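Local coordinates for protein xylose isomerase-like TIM barrel (PDB 2QW5) that is a putative sugar phosphate isomerase or epimerase that binds a zinc ion and D-xylose inside a TIM barrel, at residues Glu124-Pro129 against Val178-Glu183; Pro250-Ala255 against Leu295-Phe300. All blocks are in the same frame, centred on the assembly; numbering follows the deposited sequence.

Interaction 1 (124-129 with 178-183) is core: two adjacent parallel strands of the barrel, joined through their backbones; the centre of the contact lies about 7 Å from the centre of the chain. Interaction 2 (250-255 with 295-300) has its centre about 17 Å from the centre of the chain and joins two loops, one after strand 243-248 and one after helix 287-290; it is partly buried and has no regular secondary structure. The first contact rests on regular amide hydrogen bonds and apolar packing, the second on one arginine side chain set against a turn. No element is shared, yet both reach the zinc and xylose site, through E183 in interaction 1 and R253 in interaction 2.

Interaction 1: Glu124-Pro129 against Val178-Glu183; sequences EIMMGP and VKLAIE. With ZN (zinc ion), chain D; XLS (D-xylose), chain C.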
loop_
_atom_site.group_PDB
_atom_site.type_symbol
_atom_site.label_atom_id
_atom_site.label_comp_id
_atom_site.label_asym_id
_atom_site.label_seq_id
_atom_site.Cartn_x
_atom_site.Cartn_y
_atom_site.Cartn_z
ATOM N N GLU A 124 -21.886 31.384 -7.469
ATOM C CA GLU A 124 -23.229 30.868 -7.449
ATOM C C GLU A 124 -23.306 29.378 -7.760
ATOM O O GLU A 124 -24.385 28.816 -7.838
ATOM C CB GLU A 124 -24.045 31.763 -8.366
ATOM C CG GLU A 124 -24.177 33.220 -7.679
ATOM C CD GLU A 124 -24.800 34.328 -8.542
ATOM O OE1 GLU A 124 -24.172 34.769 -9.556
ATOM O OE2 GLU A 124 -25.902 34.777 -8.151
ATOM N N ILE A 125 -22.148 28.727 -7.886
ATOM C CA ILE A 125 -22.054 27.299 -8.131
ATOM C C ILE A 125 -20.943 26.695 -7.264
ATOM O O ILE A 125 -19.776 27.133 -7.345
ATOM C CB ILE A 125 -21.749 26.981 -9.605
ATOM C CG1 ILE A 125 -22.869 27.469 -10.545
ATOM C CG2 ILE A 125 -21.593 25.482 -9.799
ATOM C CD1 ILE A 125 -22.483 27.406 -12.018
HETATM N N MSE A 126 -21.327 25.721 -6.429
HETATM C CA MSE A 126 -20.387 24.901 -5.640
HETATM C C MSE A 126 -20.616 23.487 -6.139
HETATM O O MSE A 126 -21.753 22.958 -6.025
HETATM C CB MSE A 126 -20.671 24.973 -4.149
HETATM C CG MSE A 126 -19.681 24.160 -3.304
HETATM SE SE MSE A 126 -19.890 24.422 -1.475
HETATM C CE MSE A 126 -20.579 22.694 -0.900
HETATM N N MSE A 127 -19.552 22.863 -6.651
HETATM C CA MSE A 127 -19.654 21.512 -7.232
HETATM C C MSE A 127 -18.636 20.561 -6.665
HETATM O O MSE A 127 -17.651 20.989 -6.089
HETATM C CB MSE A 127 -19.423 21.564 -8.747
HETATM C CG MSE A 127 -18.054 22.175 -9.131
HETATM SE SE MSE A 127 -17.345 21.253 -10.560
HETATM C CE MSE A 127 -16.978 19.492 -9.824
ATOM N N GLY A 128 -18.893 19.267 -6.819
ATOM C CA GLY A 128 -17.893 18.263 -6.506
ATOM C C GLY A 128 -18.469 17.053 -5.828
ATOM O O GLY A 128 -19.683 16.915 -5.775
ATOM N N PRO A 129 -17.581 16.144 -5.356
ATOM C CA PRO A 129 -17.943 14.908 -4.690
ATOM C C PRO A 129 -18.282 15.138 -3.195
ATOM O O PRO A 129 -17.546 14.699 -2.290
ATOM C CB PRO A 129 -16.698 14.049 -4.895
ATOM C CG PRO A 129 -15.575 15.063 -4.893
ATOM C CD PRO A 129 -16.107 16.275 -5.497
ATOM N N VAL A 178 -26.340 29.800 -3.743
ATOM C CA VAL A 178 -25.291 28.920 -4.275
ATOM C C VAL A 178 -25.967 27.640 -4.713
ATOM O O VAL A 178 -26.623 26.963 -3.900
ATOM C CB VAL A 178 -24.228 28.601 -3.197
ATOM C CG1 VAL A 178 -23.281 27.469 -3.676
ATOM C CG2 VAL A 178 -23.506 29.907 -2.756
ATOM N N LYS A 179 -25.887 27.322 -5.997
ATOM C CA LYS A 179 -26.473 26.049 -6.471
ATOM C C LYS A 179 -25.457 24.984 -6.110
ATOM O O LYS A 179 -24.263 25.222 -6.275
ATOM C CB LYS A 179 -26.685 26.072 -7.987
ATOM C CG LYS A 179 -27.677 27.084 -8.532
ATOM C CD LYS A 179 -29.079 26.732 -8.222
ATOM C CE LYS A 179 -30.019 27.707 -8.941
ATOM N NZ LYS A 179 -31.348 27.676 -8.284
ATOM N N LEU A 180 -25.917 23.818 -5.642
ATOM C CA LEU A 180 -25.021 22.700 -5.283
ATOM C C LEU A 180 -25.019 21.702 -6.445
ATOM O O LEU A 180 -26.050 21.132 -6.720
ATOM C CB LEU A 180 -25.490 22.025 -3.982
ATOM C CG LEU A 180 -25.431 22.882 -2.691
ATOM C CD1 LEU A 180 -26.215 22.222 -1.564
ATOM C CD2 LEU A 180 -23.985 23.165 -2.268
ATOM N N ALA A 181 -23.869 21.480 -7.089
ATOM C CA ALA A 181 -23.741 20.580 -8.274
ATOM C C ALA A 181 -22.902 19.368 -7.928
ATOM O O ALA A 181 -21.688 19.433 -7.995
ATOM C CB ALA A 181 -23.161 21.332 -9.453
ATOM N N ILE A 182 -23.573 18.260 -7.541
ATOM C CA ILE A 182 -22.930 16.991 -7.191
ATOM C C ILE A 182 -22.408 16.327 -8.460
ATOM O O ILE A 182 -23.089 16.297 -9.483
ATOM C CB ILE A 182 -23.873 16.001 -6.467
ATOM C CG1 ILE A 182 -24.477 16.599 -5.189
ATOM C CG2 ILE A 182 -23.109 14.714 -6.071
ATOM C CD1 ILE A 182 -25.646 15.715 -4.533
ATOM N N GLU A 183 -21.204 15.764 -8.379
ATOM C CA GLU A 183 -20.518 15.216 -9.543
ATOM C C GLU A 183 -20.451 13.680 -9.563
ATOM O O GLU A 183 -19.922 13.081 -8.631
ATOM C CB GLU A 183 -19.086 15.794 -9.580
ATOM C CG GLU A 183 -18.345 15.497 -10.892
ATOM C CD GLU A 183 -16.920 16.010 -10.911
ATOM O OE1 GLU A 183 -16.385 16.309 -9.806
ATOM O OE2 GLU A 183 -16.361 16.093 -12.055
HETATM ZN ZN ZN D . -14.879 17.297 -13.012
HETATM C C1 XLS C . -11.989 15.163 -9.746
HETATM C C2 XLS C . -12.636 15.716 -8.482
HETATM C C3 XLS C . -11.640 15.908 -7.284
HETATM C C4 XLS C . -11.903 17.140 -6.441
HETATM O O1 XLS C . -12.603 14.252 -10.666
HETATM O O2 XLS C . -13.414 16.881 -8.757
HETATM O O3 XLS C . -10.238 15.962 -7.554
HETATM O O4 XLS C . -13.255 17.149 -6.084
HETATM O O HOH W 1 -13.493 16.035 -12.235
#
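Strands 125-128 and 179-182, neighbours in the closed eight-stranded parallel TIM barrel, are linked through helix 148-176 in a beta-alpha-beta crossover and run 4.6 Å apart at their closest, 17° off alignment. Five amide hydrogen bonds join the segments, from K179 N to E124 O at one end to E183 N to G128 O at the other. The straightest, M126 N to K179 O, spans 3.0 Å with 176° at the hydrogen. Packing tightens toward the C-terminal end. A181 CB sits 3.8 Å from the CB of selenomethionine M127, whose CG takes the crowded position between backbone N and carbonyl carbon (chi1 58°). Its chain bends twice, bringing M127 CE to 3.2 Å from E183 OE1. E183 stands just past its strand's C-terminal end, at the metal site: OE2 binds zinc at 2.1 Å, while OE1 accepts a hydrogen bond from xylose O2 at 3.2 Å. D216, Q247 and E281 complete the protein ligands. A CB on G128 would jam against the preceding carbonyl O and clash with P129 CD, which lies 3.0 Å from xylose O4. At the N-terminal end the backbone stays bonded, but the E124 and K179 side chains are exposed. Opposite A181, M126 CE meets L180 CD2 at 3.7 Å, both packing on V115 of helix 101-120, while I125 and M127 touch Y245 of strand 243-248 across the barrel interior.

Interaction 2: Pro250-Ala255 against Leu295-Phe300; sequences PPDRGA and LTRRKF
An arginine laid flat against a glycine is the striking feature here: the guanidinium of R297 has G254 CA 3.5 Å above its plane, over the centre, and L295 CD2 on the opposite face, offset toward the rim. A side chain at G254 would clash with R297 NE, so this close approach depends on the glycine. At the edge of the group, R297 NH2 donates to D252 O (3.0 Å, 163° at the hydrogen), which lies in the guanidinium plane and is met on a carbonyl lone pair. The same oxygen accepts from a water at 2.7 Å. R297 leaves its backbone in the crowded position (chi1 56°) and then extends to NE, reaching across to the turn. D252 OD2 makes a long salt bridge with R297 NE at 3.8 Å, the carboxylate and guanidinium planes standing 52° apart. D252 OD1 accepts from G254 N at 2.8 Å, from above the carboxylate plane. F300 turns its ring edge to G254 CA, 4.0 Å from F300 CE2. R297 NH1 also bonds to F283 O. An alanine here removes the guanidinium, and with it the donor to D252 O, and would probably loosen the tie between the two loops. Beyond this, R298 forms a salt bridge with E153 of a second subunit. The 250-255 loop combines a type I beta turn, P250 to R253, with an Asx turn at D252, and it presents R253, bonded to S249 through NE, to the xylose pocket of the TIM barrel.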
loop_
_atom_site.group_PDB
_atom_site.type_symbol
_atom_site.label_atom_id
_atom_site.label_comp_id
_atom_site.label_asym_id
_atom_site.label_seq_id
_atom_site.Cartn_x
_atom_site.Cartn_y
_atom_site.Cartn_z
ATOM N N PRO A 250 -11.363 15.972 -21.457
ATOM C CA PRO A 250 -11.143 14.793 -22.274
ATOM C C PRO A 250 -11.019 13.542 -21.383
ATOM O O PRO A 250 -10.840 13.676 -20.175
ATOM C CB PRO A 250 -9.833 15.144 -22.993
ATOM C CG PRO A 250 -9.095 15.921 -22.044
ATOM C CD PRO A 250 -10.121 16.741 -21.310
ATOM N N PRO A 251 -11.139 12.333 -21.950
ATOM C CA PRO A 251 -11.005 11.109 -21.107
ATOM C C PRO A 251 -9.728 10.982 -20.276
ATOM O O PRO A 251 -9.790 10.510 -19.139
ATOM C CB PRO A 251 -11.067 9.983 -22.140
ATOM C CG PRO A 251 -11.990 10.554 -23.203
ATOM C CD PRO A 251 -11.495 11.981 -23.338
ATOM N N ASP A 252 -8.594 11.442 -20.824
ATOM C CA ASP A 252 -7.330 11.383 -20.089
ATOM C C ASP A 252 -7.105 12.579 -19.153
ATOM O O ASP A 252 -6.086 12.630 -18.499
ATOM C CB ASP A 252 -6.140 11.157 -21.036
ATOM C CG ASP A 252 -5.553 12.449 -21.613
ATOM O OD1 ASP A 252 -6.241 13.477 -21.662
ATOM O OD2 ASP A 252 -4.370 12.393 -22.031
ATOM N N ARG A 253 -8.039 13.531 -19.154
ATOM C CA ARG A 253 -8.074 14.756 -18.335
ATOM C C ARG A 253 -7.013 15.781 -18.726
ATOM O O ARG A 253 -6.878 16.738 -18.017
ATOM C CB ARG A 253 -8.017 14.509 -16.824
ATOM C CG ARG A 253 -8.766 13.318 -16.282
ATOM C CD ARG A 253 -10.179 13.149 -16.714
ATOM N NE ARG A 253 -11.076 14.250 -16.403
ATOM C CZ ARG A 253 -11.706 14.492 -15.246
ATOM N NH1 ARG A 253 -11.490 13.780 -14.120
ATOM N NH2 ARG A 253 -12.509 15.543 -15.193
ATOM N N GLY A 254 -6.344 15.596 -19.867
ATOM C CA GLY A 254 -5.278 16.493 -20.345
ATOM C C GLY A 254 -5.721 17.420 -21.474
ATOM O O GLY A 254 -6.629 18.223 -21.280
ATOM N N ALA A 255 -5.111 17.265 -22.661
ATOM C CA ALA A 255 -5.349 18.139 -23.815
ATOM C C ALA A 255 -6.763 17.968 -24.346
ATOM O O ALA A 255 -7.141 16.886 -24.734
ATOM C CB ALA A 255 -4.349 17.877 -24.912
ATOM N N LEU A 295 -0.835 9.655 -13.925
ATOM C CA LEU A 295 -0.509 10.474 -15.059
ATOM C C LEU A 295 0.874 10.145 -15.600
ATOM O O LEU A 295 1.871 10.513 -15.023
ATOM C CB LEU A 295 -0.633 11.974 -14.717
ATOM C CG LEU A 295 -2.025 12.485 -14.304
ATOM C CD1 LEU A 295 -1.963 13.973 -13.897
ATOM C CD2 LEU A 295 -3.040 12.202 -15.412
ATOM N N THR A 296 0.884 9.424 -16.711
ATOM C CA THR A 296 2.097 9.032 -17.400
ATOM C C THR A 296 2.502 10.134 -18.410
ATOM O O THR A 296 3.654 10.178 -18.844
ATOM C CB THR A 296 1.923 7.695 -18.117
ATOM O OG1 THR A 296 0.995 7.881 -19.179
ATOM C CG2 THR A 296 1.399 6.548 -17.137
ATOM N N ARG A 297 1.557 11.010 -18.782
ATOM C CA ARG A 297 1.816 12.094 -19.723
ATOM C C ARG A 297 2.697 13.193 -19.135
ATOM O O ARG A 297 2.662 13.475 -17.928
ATOM C CB ARG A 297 0.512 12.731 -20.234
ATOM C CG ARG A 297 -0.492 13.278 -19.152
ATOM C CD ARG A 297 -1.672 13.990 -19.809
ATOM N NE ARG A 297 -2.868 13.993 -18.959
ATOM C CZ ARG A 297 -3.163 14.872 -18.003
ATOM N NH1 ARG A 297 -2.350 15.869 -17.712
ATOM N NH2 ARG A 297 -4.301 14.723 -17.315
ATOM N N ARG A 298 3.402 13.879 -20.021
ATOM C CA ARG A 298 4.226 14.993 -19.587
ATOM C C ARG A 298 3.369 16.185 -19.100
ATOM O O ARG A 298 2.217 16.397 -19.555
ATOM C CB ARG A 298 5.144 15.471 -20.709
ATOM C CG ARG A 298 6.168 14.480 -21.121
ATOM C CD ARG A 298 7.118 15.122 -22.128
ATOM N NE ARG A 298 8.098 14.149 -22.601
ATOM C CZ ARG A 298 9.239 13.813 -21.984
ATOM N NH1 ARG A 298 9.623 14.359 -20.824
ATOM N NH2 ARG A 298 10.019 12.888 -22.539
ATOM N N LYS A 299 3.965 16.934 -18.173
ATOM C CA LYS A 299 3.362 18.113 -17.584
ATOM C C LYS A 299 3.274 19.231 -18.629
ATOM O O LYS A 299 4.167 19.388 -19.461
ATOM C CB LYS A 299 4.201 18.604 -16.386
ATOM C CG LYS A 299 3.613 19.805 -15.606
ATOM C CD LYS A 299 4.475 20.178 -14.420
ATOM C CE LYS A 299 3.796 21.190 -13.517
ATOM N NZ LYS A 299 4.706 21.646 -12.409
ATOM N N PHE A 300 2.172 19.984 -18.579
ATOM C CA PHE A 300 2.038 21.220 -19.372
ATOM C C PHE A 300 2.688 22.244 -18.441
ATOM O O PHE A 300 2.061 22.746 -17.489
ATOM C CB PHE A 300 0.588 21.580 -19.686
ATOM C CG PHE A 300 -0.232 20.424 -20.158
ATOM C CD1 PHE A 300 0.192 19.653 -21.232
ATOM C CD2 PHE A 300 -1.465 20.134 -19.564
ATOM C CE1 PHE A 300 -0.570 18.607 -21.720
ATOM C CE2 PHE A 300 -2.246 19.081 -20.049
ATOM C CZ PHE A 300 -1.782 18.299 -21.117
HETATM O O HOH W 2 -4.101 10.829 -18.243
#